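Local coordinates for BH0493 protein (PDB 2QEE) that binds zinc and is probably a metal-dependent enzyme of the amidohydrolase superfamily, at residues M342-L347 with I380-D385; Q204-F209 with G239-D244; W42-L47 with R112-Y117. All coordinates share one frame; numbering follows the deposited sequence.

In the fold
The three contacts are all helix-to-helix packing and all lie away from the zinc site, with centres 39 to 45 Å apart and none touching another. Along the chain, contact 3 (42-47 with 112-117) closes first, then contact 2 (204-209 with 239-244), and finally contact 1 (342-347 with 380-385), so they are strictly in series. Contact 3 belongs to the all-helical segment between strands 24-26 and 139-143, contact 2 to the helices on either side of strand 222-226 in sequence, and contact 1 to helices 333-347 and 363-388. The set samples three peripheral regions of the chain: contact 1 is buried and meets the second subunit, whereas no other chain touches contact 2.

Contact 1 of 3, residues M342-L347 with I380-D385; sequences MRMEML and IDKYDD
Lys-382 meets Glu-345 and Met-344 at once, by charge at its tip and by hydrocarbon near its root. The polar part is a salt bridge in which NZ of Lys-382 lies 2.9 Å from OE2 of Glu-345 and donates to the anti lone pair of that oxygen, on the side turned from OE1. The two side chains cross at about a right angle. Two bends in the lysine chain, at chi2 (60°) and chi4 (71°), are what carry the ammonium to this carboxylate, whereas the glutamate is extended beyond CG. The bridge joins helix 333-347 to the long helix 363-388 of the C-terminal part, in a buried position at a subunit interface: the other oxygen, OE1, accepts from the backbone N of Glu-334 of the second subunit, so each carboxylate oxygen has its own partner. With an alanine here in place of Glu-345 the carboxylate is gone, which would probably leave the Lys-382 ammonium without this mate and the Glu-334 N-H of the second subunit without its acceptor.

The apolar part is carried by Met-344, whose CG is anti to the backbone N (chi1 -165°), which lays the thioether against Lys-382. Its SD comes to 3.7 Å from CG of Lys-382 and 3.9 Å from CB of Lys-382, the two chains sliding past each other in opposite directions. Met-344 also packs on Val-378 and Leu-379 of helix 363-388.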
# COMPACT_ATOMS: atom_id res chain seq x y z
N MET C 342 -6.60 9.09 -1.08
CA MET C 342 -5.27 9.72 -1.02
C MET C 342 -5.25 10.99 -1.88
O MET C 342 -4.79 12.04 -1.45
CB MET C 342 -4.13 8.78 -1.48
CG MET C 342 -3.91 7.58 -0.51
SD MET C 342 -2.41 6.70 -1.01
CE MET C 342 -2.88 5.89 -2.56
N ARG C 343 -5.84 10.86 -3.06
CA ARG C 343 -5.86 11.99 -3.99
C ARG C 343 -6.67 13.17 -3.40
O ARG C 343 -6.22 14.30 -3.42
CB ARG C 343 -6.45 11.54 -5.32
CG ARG C 343 -5.44 10.67 -6.08
CD ARG C 343 -6.13 9.99 -7.23
NE ARG C 343 -5.12 9.36 -8.09
CZ ARG C 343 -5.44 8.89 -9.31
NH1 ARG C 343 -6.68 8.97 -9.74
NH2 ARG C 343 -4.48 8.42 -10.14
N MET C 344 -7.86 12.91 -2.90
CA MET C 344 -8.70 13.98 -2.40
C MET C 344 -8.06 14.56 -1.16
O MET C 344 -8.13 15.75 -0.93
CB MET C 344 -10.09 13.49 -2.10
CG MET C 344 -11.09 14.72 -1.92
SD MET C 344 -12.80 14.22 -2.03
CE MET C 344 -12.94 13.94 -3.81
N GLU C 345 -7.49 13.71 -0.30
CA GLU C 345 -6.88 14.27 0.96
C GLU C 345 -5.74 15.25 0.68
O GLU C 345 -5.59 16.23 1.38
CB GLU C 345 -6.41 13.10 1.90
CG GLU C 345 -7.72 12.42 2.47
CD GLU C 345 -7.51 11.07 3.15
OE1 GLU C 345 -6.34 10.64 3.41
OE2 GLU C 345 -8.60 10.46 3.43
N MET C 346 -4.94 15.00 -0.39
CA MET C 346 -3.77 15.84 -0.67
C MET C 346 -3.96 16.85 -1.78
O MET C 346 -3.10 17.74 -1.96
CB MET C 346 -2.56 14.94 -1.05
CG MET C 346 -1.84 14.44 0.20
SD MET C 346 -0.40 13.46 -0.19
CE MET C 346 -1.28 11.93 -0.46
N LEU C 347 -5.02 16.66 -2.56
CA LEU C 347 -5.23 17.54 -3.75
C LEU C 347 -6.60 18.20 -3.75
O LEU C 347 -6.92 18.98 -4.67
CB LEU C 347 -5.08 16.74 -5.05
CG LEU C 347 -3.71 16.04 -5.26
CD1 LEU C 347 -3.82 15.24 -6.56
CD2 LEU C 347 -2.60 17.07 -5.36
N ILE C 380 -18.91 11.89 0.10
CA ILE C 380 -19.81 11.93 1.28
C ILE C 380 -18.94 12.07 2.57
O ILE C 380 -19.15 12.97 3.40
CB ILE C 380 -20.80 10.72 1.33
CG1 ILE C 380 -21.83 10.86 0.21
CG2 ILE C 380 -21.49 10.70 2.68
CD1 ILE C 380 -22.59 9.53 -0.19
N ASP C 381 -17.92 11.21 2.69
CA ASP C 381 -17.04 11.28 3.88
C ASP C 381 -16.34 12.64 3.98
O ASP C 381 -16.22 13.21 5.09
CB ASP C 381 -15.96 10.18 3.77
CG ASP C 381 -16.45 8.84 4.33
OD1 ASP C 381 -17.55 8.78 4.99
OD2 ASP C 381 -15.73 7.82 4.10
N LYS C 382 -15.81 13.14 2.85
CA LYS C 382 -15.06 14.41 2.87
C LYS C 382 -15.96 15.61 3.17
O LYS C 382 -15.58 16.49 3.93
CB LYS C 382 -14.25 14.60 1.57
CG LYS C 382 -12.85 13.96 1.64
CD LYS C 382 -12.89 12.43 1.89
CE LYS C 382 -11.44 11.80 1.95
NZ LYS C 382 -10.82 12.27 3.23
N TYR C 383 -17.15 15.66 2.55
CA TYR C 383 -18.10 16.69 2.88
C TYR C 383 -18.53 16.59 4.31
O TYR C 383 -18.60 17.64 5.00
CB TYR C 383 -19.31 16.64 1.97
CG TYR C 383 -19.03 17.11 0.56
CD1 TYR C 383 -18.46 18.39 0.30
CD2 TYR C 383 -19.40 16.31 -0.54
CE1 TYR C 383 -18.26 18.83 -1.02
CE2 TYR C 383 -19.19 16.74 -1.85
CZ TYR C 383 -18.61 17.98 -2.06
OH TYR C 383 -18.44 18.35 -3.39
N ASP C 384 -18.80 15.38 4.79
CA ASP C 384 -19.23 15.24 6.19
C ASP C 384 -18.19 15.74 7.15
O ASP C 384 -18.53 16.39 8.14
CB ASP C 384 -19.63 13.81 6.53
CG ASP C 384 -20.46 13.73 7.84
OD1 ASP C 384 -21.32 14.61 8.05
OD2 ASP C 384 -20.22 12.79 8.59
N ASP C 385 -16.91 15.47 6.88
CA ASP C 385 -15.86 15.95 7.75
C ASP C 385 -15.83 17.47 7.85
O ASP C 385 -15.60 17.98 8.94
CB ASP C 385 -14.50 15.40 7.28
CG ASP C 385 -14.30 13.92 7.71
OD1 ASP C 385 -15.13 13.36 8.51
OD2 ASP C 385 -13.30 13.32 7.29

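Contact 2 of 3, residues Q204-F209 with G239-D244; sequences QEVKRF and GRIIRD
Val-206 and Ile-241 join the helix that precedes strand 222-226 to the helix that follows it and leads to the parallel strand 257-264, an alternation of helix and strand consistent with the distorted beta-alpha barrel of amidohydrolases. CG1 of Val-206 reaches CG2 of Ile-241 at 4.2 Å, and the two side chains cross at about a right angle. Both methyls stand anti to their backbone N atoms, which for the valine (chi1 170°) directs CG1 at helix 237-253. Tyr-180 touches both residues, so helix 180-189 adds to the same apolar cluster.

Beside it, CD of Lys-207 lies 4.0 Å from the carbonyl O of Asp-244, in a wider pi-type turn at 242-244. This is a contact of hydrocarbon with backbone, while the carboxylate of Asp-244 turns away from helix 200-217. There OD2 accepts from NE1 of Trp-198, and Arg-243 grips the same group side-on with two nitrogens. NH2 of Arg-243 meets OD2 of Asp-244 at 3.1 Å on its syn side, 32° out of the carboxylate plane, and NE of Arg-243 meets OD1 of Asp-244 at 2.8 Å from above that plane, farther out at 48°.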
# COMPACT_ATOMS: atom_id res chain seq x y z
N GLN C 204 13.23 17.67 -37.96
CA GLN C 204 12.17 18.39 -38.68
C GLN C 204 11.09 17.52 -39.27
O GLN C 204 9.91 17.89 -39.24
CB GLN C 204 12.80 19.27 -39.78
CG GLN C 204 13.55 20.41 -39.18
CD GLN C 204 12.76 21.05 -38.07
OE1 GLN C 204 11.54 21.27 -38.21
NE2 GLN C 204 13.42 21.34 -36.94
N GLU C 205 11.46 16.38 -39.84
CA GLU C 205 10.50 15.53 -40.48
C GLU C 205 9.64 14.83 -39.46
O GLU C 205 8.46 14.57 -39.71
CB GLU C 205 11.15 14.55 -41.43
CG GLU C 205 11.60 15.24 -42.74
CD GLU C 205 10.41 15.80 -43.52
OE1 GLU C 205 9.91 15.05 -44.37
OE2 GLU C 205 9.94 16.93 -43.23
N VAL C 206 10.22 14.52 -38.30
CA VAL C 206 9.36 13.92 -37.26
C VAL C 206 8.36 14.97 -36.70
O VAL C 206 7.17 14.66 -36.51
CB VAL C 206 10.19 13.20 -36.15
CG1 VAL C 206 9.29 12.80 -34.94
CG2 VAL C 206 10.82 11.94 -36.73
N LYS C 207 8.81 16.20 -36.42
CA LYS C 207 7.88 17.30 -36.11
C LYS C 207 6.79 17.49 -37.16
O LYS C 207 5.63 17.75 -36.82
CB LYS C 207 8.61 18.60 -35.92
CG LYS C 207 9.48 18.66 -34.68
CD LYS C 207 10.34 19.90 -34.65
CE LYS C 207 9.70 20.97 -33.86
NZ LYS C 207 10.73 21.97 -33.46
N ARG C 208 7.14 17.34 -38.43
CA ARG C 208 6.12 17.49 -39.45
C ARG C 208 5.11 16.35 -39.42
O ARG C 208 3.91 16.56 -39.68
CB ARG C 208 6.75 17.71 -40.86
CG ARG C 208 5.71 18.03 -41.92
CD ARG C 208 6.37 18.40 -43.26
NE ARG C 208 7.09 17.27 -43.85
CZ ARG C 208 6.51 16.30 -44.53
NH1 ARG C 208 5.20 16.33 -44.76
NH2 ARG C 208 7.23 15.31 -45.04
N PHE C 209 5.57 15.14 -39.08
CA PHE C 209 4.68 14.01 -38.92
C PHE C 209 3.66 14.37 -37.79
O PHE C 209 2.43 14.26 -37.97
CB PHE C 209 5.46 12.73 -38.60
CG PHE C 209 4.58 11.56 -38.28
CD1 PHE C 209 4.01 10.81 -39.28
CD2 PHE C 209 4.30 11.21 -36.93
CE1 PHE C 209 3.17 9.73 -39.03
CE2 PHE C 209 3.46 10.11 -36.64
CZ PHE C 209 2.87 9.37 -37.69
N GLY C 239 13.98 9.23 -26.00
CA GLY C 239 14.44 10.41 -25.24
C GLY C 239 14.67 11.52 -26.26
O GLY C 239 14.36 12.69 -25.99
N ARG C 240 15.22 11.17 -27.42
CA ARG C 240 15.49 12.22 -28.44
C ARG C 240 14.23 12.76 -29.10
O ARG C 240 14.10 14.00 -29.28
CB ARG C 240 16.50 11.78 -29.50
CG ARG C 240 17.86 11.62 -28.90
CD ARG C 240 18.95 11.33 -29.95
NE ARG C 240 18.78 9.99 -30.45
CZ ARG C 240 19.45 8.92 -29.99
NH1 ARG C 240 20.38 9.03 -29.04
NH2 ARG C 240 19.17 7.75 -30.50
N ILE C 241 13.31 11.86 -29.44
CA ILE C 241 12.04 12.25 -30.05
C ILE C 241 11.23 13.12 -29.07
O ILE C 241 10.72 14.18 -29.45
CB ILE C 241 11.23 11.06 -30.50
CG1 ILE C 241 11.95 10.31 -31.66
CG2 ILE C 241 9.82 11.53 -30.98
CD1 ILE C 241 11.30 8.92 -32.02
N ILE C 242 11.18 12.73 -27.78
CA ILE C 242 10.45 13.54 -26.80
C ILE C 242 11.07 14.93 -26.65
O ILE C 242 10.37 15.96 -26.75
CB ILE C 242 10.33 12.83 -25.42
CG1 ILE C 242 9.55 11.54 -25.59
CG2 ILE C 242 9.75 13.81 -24.33
CD1 ILE C 242 9.43 10.68 -24.27
N ARG C 243 12.39 14.95 -26.46
CA ARG C 243 13.16 16.21 -26.27
C ARG C 243 13.09 17.11 -27.50
O ARG C 243 12.72 18.29 -27.42
CB ARG C 243 14.63 15.92 -25.96
CG ARG C 243 15.47 17.15 -25.61
CD ARG C 243 16.98 16.88 -25.69
NE ARG C 243 17.39 16.29 -26.97
CZ ARG C 243 18.41 15.44 -27.15
NH1 ARG C 243 19.16 15.06 -26.14
NH2 ARG C 243 18.67 14.96 -28.36
N ASP C 244 13.42 16.54 -28.65
CA ASP C 244 13.63 17.36 -29.86
C ASP C 244 12.37 17.64 -30.65
O ASP C 244 12.35 18.61 -31.41
CB ASP C 244 14.66 16.70 -30.80
CG ASP C 244 16.05 16.66 -30.23
OD1 ASP C 244 16.38 17.43 -29.30
OD2 ASP C 244 16.84 15.82 -30.76

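Contact 3 of 3, residues W42-L47 with R112-Y117; sequences WDIDEL and RDLQVY
Ile-44, Leu-114 and Tyr-117 carry this buried contact between the first turns of two short helices, 44-48 and 114-122, both within the all-helical segment between strands 24-26 and 139-143. Ile-44 contributes most of the surface on its side. Its CG1 is anti to the backbone N (chi1 -174°), and this branch meets CD1 of Leu-114 at 3.7 Å, the two side chains crossing obliquely. The other branch, CG2, lies 4.4 Å from the backbone C of Tyr-117, so the isoleucine touches a leucine methyl with one arm and the neighbouring helix backbone with the other. Val-98 and Leu-102 of helix 93-104 also pack on Ile-44, while Leu-114 continues onto Trp-81 of helix 73-86.

Both helices begin with an aspartate N-cap, just before Ile-44 and Leu-114. Asp-43 OD1 accepts from Glu-46 N at 2.9 Å, met nearly along its C-O axis. Asp-113 OD1 takes the N-H of Val-116 at 3.2 Å, but from above the carboxylate plane, 71° out of it, so the two caps differ in geometry.

Tyr-117 offers its backbone to Ile-44, while its ring leads away from helix 44-48 and folds back over its own helix start. The hydroxyl is hydrogen-bonded to the carbonyl O of Asp-108, and one ring face is covered by O of Asp-113, which sits over the ring centre 3.2 Å above the plane.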
# COMPACT_ATOMS: atom_id res chain seq x y z
N TRP C 42 -18.53 -3.78 -29.91
CA TRP C 42 -19.71 -3.84 -29.04
C TRP C 42 -20.44 -5.14 -29.10
O TRP C 42 -20.31 -5.88 -30.08
CB TRP C 42 -20.71 -2.72 -29.30
CG TRP C 42 -21.35 -2.62 -30.70
CD1 TRP C 42 -20.80 -2.08 -31.82
CD2 TRP C 42 -22.71 -2.96 -31.03
NE1 TRP C 42 -21.73 -2.11 -32.88
CE2 TRP C 42 -22.90 -2.66 -32.42
CE3 TRP C 42 -23.77 -3.52 -30.31
CZ2 TRP C 42 -24.13 -2.85 -33.07
CZ3 TRP C 42 -25.00 -3.77 -30.98
CH2 TRP C 42 -25.16 -3.42 -32.35
N ASP C 43 -21.21 -5.38 -28.04
CA ASP C 43 -22.07 -6.54 -27.77
C ASP C 43 -21.56 -7.50 -26.73
O ASP C 43 -20.39 -7.42 -26.34
CB ASP C 43 -22.59 -7.28 -29.03
CG ASP C 43 -21.59 -8.27 -29.63
OD1 ASP C 43 -20.62 -8.75 -28.98
OD2 ASP C 43 -21.80 -8.60 -30.82
N ILE C 44 -22.42 -8.41 -26.31
CA ILE C 44 -22.08 -9.35 -25.19
C ILE C 44 -20.90 -10.28 -25.49
O ILE C 44 -20.13 -10.64 -24.58
CB ILE C 44 -23.32 -10.11 -24.71
CG1 ILE C 44 -23.07 -10.99 -23.48
CG2 ILE C 44 -23.88 -11.00 -25.89
CD1 ILE C 44 -22.53 -10.25 -22.22
N ASP C 45 -20.79 -10.76 -26.73
CA ASP C 45 -19.64 -11.56 -27.10
C ASP C 45 -18.33 -10.79 -27.01
O ASP C 45 -17.32 -11.36 -26.58
CB ASP C 45 -19.82 -12.10 -28.53
CG ASP C 45 -20.85 -13.22 -28.60
OD1 ASP C 45 -21.26 -13.78 -27.57
OD2 ASP C 45 -21.25 -13.57 -29.72
N GLU C 46 -18.34 -9.51 -27.35
CA GLU C 46 -17.16 -8.67 -27.23
C GLU C 46 -16.87 -8.40 -25.72
O GLU C 46 -15.73 -8.45 -25.32
CB GLU C 46 -17.40 -7.38 -27.95
CG GLU C 46 -17.52 -7.59 -29.50
CD GLU C 46 -16.19 -7.89 -30.18
OE1 GLU C 46 -15.10 -7.92 -29.53
OE2 GLU C 46 -16.24 -8.08 -31.41
N LEU C 47 -17.92 -8.11 -24.95
CA LEU C 47 -17.77 -7.97 -23.47
C LEU C 47 -17.10 -9.18 -22.85
O LEU C 47 -16.16 -9.06 -22.10
CB LEU C 47 -19.11 -7.75 -22.77
CG LEU C 47 -19.73 -6.36 -22.94
CD1 LEU C 47 -21.16 -6.33 -22.34
CD2 LEU C 47 -18.83 -5.29 -22.27
N ARG C 112 -29.57 -16.12 -16.70
CA ARG C 112 -28.30 -16.61 -17.27
C ARG C 112 -28.44 -17.03 -18.73
O ARG C 112 -27.71 -17.91 -19.18
CB ARG C 112 -27.72 -17.76 -16.47
CG ARG C 112 -27.71 -17.49 -14.95
CD ARG C 112 -27.07 -18.62 -14.16
NE ARG C 112 -26.98 -18.24 -12.76
CZ ARG C 112 -26.37 -18.96 -11.83
NH1 ARG C 112 -25.82 -20.15 -12.15
NH2 ARG C 112 -26.34 -18.50 -10.57
N ASP C 113 -29.36 -16.39 -19.43
CA ASP C 113 -29.71 -16.83 -20.80
C ASP C 113 -28.92 -16.06 -21.85
O ASP C 113 -29.39 -15.08 -22.40
CB ASP C 113 -31.22 -16.67 -21.00
CG ASP C 113 -31.74 -17.41 -22.23
OD1 ASP C 113 -30.94 -17.77 -23.11
OD2 ASP C 113 -32.97 -17.59 -22.29
N LEU C 114 -27.71 -16.54 -22.13
CA LEU C 114 -26.79 -15.88 -23.03
C LEU C 114 -27.39 -15.78 -24.46
O LEU C 114 -27.17 -14.79 -25.15
CB LEU C 114 -25.43 -16.58 -22.99
CG LEU C 114 -24.25 -16.04 -23.75
CD1 LEU C 114 -23.90 -14.59 -23.40
CD2 LEU C 114 -23.01 -16.97 -23.59
N GLN C 115 -28.13 -16.81 -24.87
CA GLN C 115 -28.76 -16.74 -26.20
C GLN C 115 -29.78 -15.61 -26.26
O GLN C 115 -29.80 -14.88 -27.26
CB GLN C 115 -29.36 -18.08 -26.64
CG GLN C 115 -28.31 -19.08 -27.12
CD GLN C 115 -27.31 -18.51 -28.15
OE1 GLN C 115 -26.12 -18.45 -27.89
NE2 GLN C 115 -27.80 -18.10 -29.34
N VAL C 116 -30.56 -15.41 -25.21
CA VAL C 116 -31.46 -14.25 -25.16
C VAL C 116 -30.71 -12.91 -25.14
O VAL C 116 -31.11 -11.96 -25.82
CB VAL C 116 -32.51 -14.40 -24.06
CG1 VAL C 116 -33.25 -13.09 -23.76
CG2 VAL C 116 -33.52 -15.53 -24.46
N TYR C 117 -29.56 -12.86 -24.45
CA TYR C 117 -28.78 -11.62 -24.44
C TYR C 117 -28.28 -11.25 -25.84
O TYR C 117 -28.34 -10.09 -26.27
CB TYR C 117 -27.60 -11.68 -23.40
CG TYR C 117 -27.95 -12.16 -21.98
CD1 TYR C 117 -29.22 -11.94 -21.42
CD2 TYR C 117 -26.96 -12.81 -21.19
CE1 TYR C 117 -29.51 -12.39 -20.11
CE2 TYR C 117 -27.24 -13.26 -19.93
CZ TYR C 117 -28.52 -13.04 -19.38
OH TYR C 117 -28.84 -13.51 -18.13